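Local coordinates for Phospholipase/Carboxylesterase (PDB 4Q82), which probably hydrolyses carboxylic or phospholipid esters as a serine hydrolase of the alpha/beta-hydrolase type, at residues W68-L71 with P72-Y75. Numbering follows the deposited sequence. Where two conformers were deposited one is given.
Sequences WEYL and PPRY
Leu71 drops one methyl onto the middle of the Tyr75 ring: CD2 lies 3.9 Å from the ring centroid, and the line between them is only 2° off the ring normal, a nearly ideal CH-pi contact. The other methyl overhangs the ring outline beyond Tyr75 CD2, with Leu71 CD1 4.0 Å from that atom. The leucine is thus the bump, set into the angle between two proline and tyrosine surfaces: its CB packs 3.7 Å from Pro72 CD and 4.1 Å from Tyr75 CB. With CG anti to its backbone N (chi1 -177°), Tyr75 extends its ring across to meet the methyls. A type I beta turn from Pro72 to Tyr75, closed by the backbone bond from Tyr75 N to Pro72 O at 3.1 Å, brings the ring back. Pro73 is its second residue, a position that suits proline's restricted phi (here -51°).

Tyr70 leaves the chain on the opposite side from Leu71, as strand neighbours do, and turns a face to Pro72: the proline N lies over it, off centre toward CE2, which is 3.9 Å from Pro72 CA. Further out, Tyr70 OH approaches Pro73 CD at 3.7 Å; this is packing, as its hydrogen bond is with Arg52.

The segment is the exit of strand 67-70, where the chain turns before entering strand 80-86. Strand 124-128 receives Tyr70 on Val125 and both Pro72 and Tyr75 on Val124, Trp117 meets the Tyr70 ring edge-to-face, and Tyr75 OH is hydrogen-bonded to Glu153 N in the loop between helix 138-151 and strand 154-155.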
ATOM      1  N   TRP A  68      -2.350 -10.680   6.853  1.00 21.93           N
ATOM      2  CA  TRP A  68      -1.296 -10.605   7.864  1.00 22.07           C
ATOM      3  C   TRP A  68      -1.454  -9.329   8.656  1.00 22.47           C
ATOM      4  O   TRP A  68      -1.605  -8.258   8.082  1.00 22.26           O
ATOM      5  CB  TRP A  68       0.115 -10.628   7.239  1.00 20.86           C
ATOM      6  CG  TRP A  68       0.462 -11.968   6.675  1.00 22.14           C
ATOM      7  CD1 TRP A  68       0.335 -12.372   5.379  1.00 21.92           C
ATOM      8  CD2 TRP A  68       0.915 -13.109   7.409  1.00 23.85           C
ATOM      9  NE1 TRP A  68       0.717 -13.693   5.250  1.00 22.13           N
ATOM     10  CE2 TRP A  68       1.083 -14.163   6.485  1.00 23.34           C
ATOM     11  CE3 TRP A  68       1.216 -13.333   8.760  1.00 25.36           C
ATOM     12  CZ2 TRP A  68       1.530 -15.424   6.863  1.00 24.37           C
ATOM     13  CZ3 TRP A  68       1.677 -14.592   9.137  1.00 26.75           C
ATOM     14  CH2 TRP A  68       1.824 -15.619   8.194  1.00 25.92           C
ATOM     15  N   GLU A  69      -1.391  -9.451   9.978  1.00 21.82           N
ATOM     16  CA  GLU A  69      -1.503  -8.314  10.880  1.00 22.17           C
ATOM     17  C   GLU A  69      -0.164  -8.051  11.538  1.00 21.66           C
ATOM     18  O   GLU A  69       0.384  -8.926  12.213  1.00 23.34           O
ATOM     19  CB  GLU A  69      -2.577  -8.587  11.934  1.00 25.12           C
ATOM     20  CG  GLU A  69      -2.625  -7.619  13.077  1.00 25.60           C
ATOM     21  CD  GLU A  69      -3.314  -8.248  14.274  1.00 28.21           C
ATOM     22  OE1 GLU A  69      -4.570  -8.337  14.288  1.00 29.24           O
ATOM     23  OE2 GLU A  69      -2.582  -8.685  15.186  1.00 27.92           O
ATOM     24  N   TYR A  70       0.380  -6.861  11.303  1.00 20.02           N
ATOM     25  CA  TYR A  70       1.568  -6.407  12.020  1.00 19.98           C
ATOM     26  C   TYR A  70       1.214  -5.226  12.924  1.00 21.34           C
ATOM     27  O   TYR A  70       0.670  -4.220  12.456  1.00 21.34           O
ATOM     28  CB  TYR A  70       2.712  -5.985  11.067  1.00 18.34           C
ATOM     29  CG  TYR A  70       3.832  -5.338  11.870  1.00 17.94           C
ATOM     30  CD1 TYR A  70       4.636  -6.107  12.711  1.00 19.23           C
ATOM     31  CD2 TYR A  70       4.046  -3.962  11.833  1.00 17.84           C
ATOM     32  CE1 TYR A  70       5.667  -5.528  13.461  1.00 20.68           C
ATOM     33  CE2 TYR A  70       5.070  -3.365  12.606  1.00 19.57           C
ATOM     34  CZ  TYR A  70       5.868  -4.163  13.406  1.00 20.97           C
ATOM     35  OH  TYR A  70       6.866  -3.594  14.161  1.00 22.81           O
ATOM     36  N   LEU A  71       1.533  -5.349  14.212  1.00 22.08           N
ATOM     37  CA  LEU A  71       1.314  -4.266  15.166  1.00 23.74           C
ATOM     38  C   LEU A  71       2.656  -3.669  15.570  1.00 25.06           C
ATOM     39  O   LEU A  71       3.625  -4.394  15.813  1.00 23.55           O
ATOM     40  CB  LEU A  71       0.550  -4.766  16.398  1.00 25.52           C
ATOM     41  CG  LEU A  71      -0.790  -5.445  16.116  1.00 25.89           C
ATOM     42  CD1 LEU A  71      -1.362  -6.004  17.411  1.00 27.59           C
ATOM     43  CD2 LEU A  71      -1.769  -4.497  15.455  1.00 25.80           C
ATOM     44  N   PRO A  72       2.732  -2.332  15.590  1.00 25.31           N
ATOM     45  CA  PRO A  72       3.967  -1.630  15.922  1.00 25.03           C
ATOM     46  C   PRO A  72       4.208  -1.681  17.429  1.00 27.05           C
ATOM     47  O   PRO A  72       3.286  -1.979  18.179  1.00 28.23           O
ATOM     48  CB  PRO A  72       3.691  -0.197  15.465  1.00 26.05           C
ATOM     49  CG  PRO A  72       2.220  -0.044  15.688  1.00 27.25           C
ATOM     50  CD  PRO A  72       1.633  -1.396  15.293  1.00 25.83           C
ATOM     51  N   PRO A  73       5.434  -1.391  17.862  1.00 27.59           N
ATOM     52  CA  PRO A  73       5.774  -1.471  19.287  1.00 31.01           C
ATOM     53  C   PRO A  73       4.822  -0.724  20.223  1.00 33.56           C
ATOM     54  O   PRO A  73       4.462  -1.260  21.277  1.00 34.63           O
ATOM     55  CB  PRO A  73       7.167  -0.854  19.330  1.00 30.78           C
ATOM     56  CG  PRO A  73       7.764  -1.286  18.026  1.00 27.63           C
ATOM     57  CD  PRO A  73       6.629  -1.212  17.025  1.00 26.31           C
ATOM     58  N   ARG A  74       4.404   0.478  19.843  0.51 34.08           N
ATOM     59  CA  ARG A  74       3.570   1.287  20.727  0.51 36.89           C
ATOM     60  C   ARG A  74       2.073   1.179  20.438  0.51 36.69           C
ATOM     61  O   ARG A  74       1.310   2.058  20.837  0.51 38.39           O
ATOM     62  CB  ARG A  74       4.002   2.752  20.648  0.51 38.57           C
ATOM     63  CG  ARG A  74       5.418   2.990  21.140  0.51 40.07           C
ATOM     64  CD  ARG A  74       5.889   4.406  20.848  0.51 42.23           C
ATOM     65  NE  ARG A  74       7.292   4.427  20.433  0.51 43.00           N
ATOM     66  CZ  ARG A  74       8.316   4.682  21.244  0.51 45.43           C
ATOM     67  NH1 ARG A  74       8.101   4.954  22.524  0.51 48.80           N
ATOM     68  NH2 ARG A  74       9.556   4.674  20.772  0.51 44.92           N
ATOM     69  N   TYR A  75       1.652   0.116  19.755  1.00 34.42           N
ATOM     70  CA  TYR A  75       0.229  -0.074  19.454  1.00 34.16           C
ATOM     71  C   TYR A  75      -0.605  -0.020  20.738  1.00 36.83           C
ATOM     72  O   TYR A  75      -0.225  -0.601  21.762  1.00 37.17           O
ATOM     73  CB  TYR A  75      -0.025  -1.398  18.723  1.00 31.92           C
ATOM     74  CG  TYR A  75      -1.484  -1.574  18.347  1.00 31.82           C
ATOM     75  CD1 TYR A  75      -2.050  -0.827  17.323  1.00 30.24           C
ATOM     76  CD2 TYR A  75      -2.304  -2.465  19.039  1.00 33.28           C
ATOM     77  CE1 TYR A  75      -3.401  -0.975  16.978  1.00 31.54           C
ATOM     78  CE2 TYR A  75      -3.649  -2.617  18.709  1.00 33.93           C
ATOM     79  CZ  TYR A  75      -4.193  -1.869  17.679  1.00 33.74           C
ATOM     80  OH  TYR A  75      -5.527  -2.011  17.351  1.00 34.97           O
TER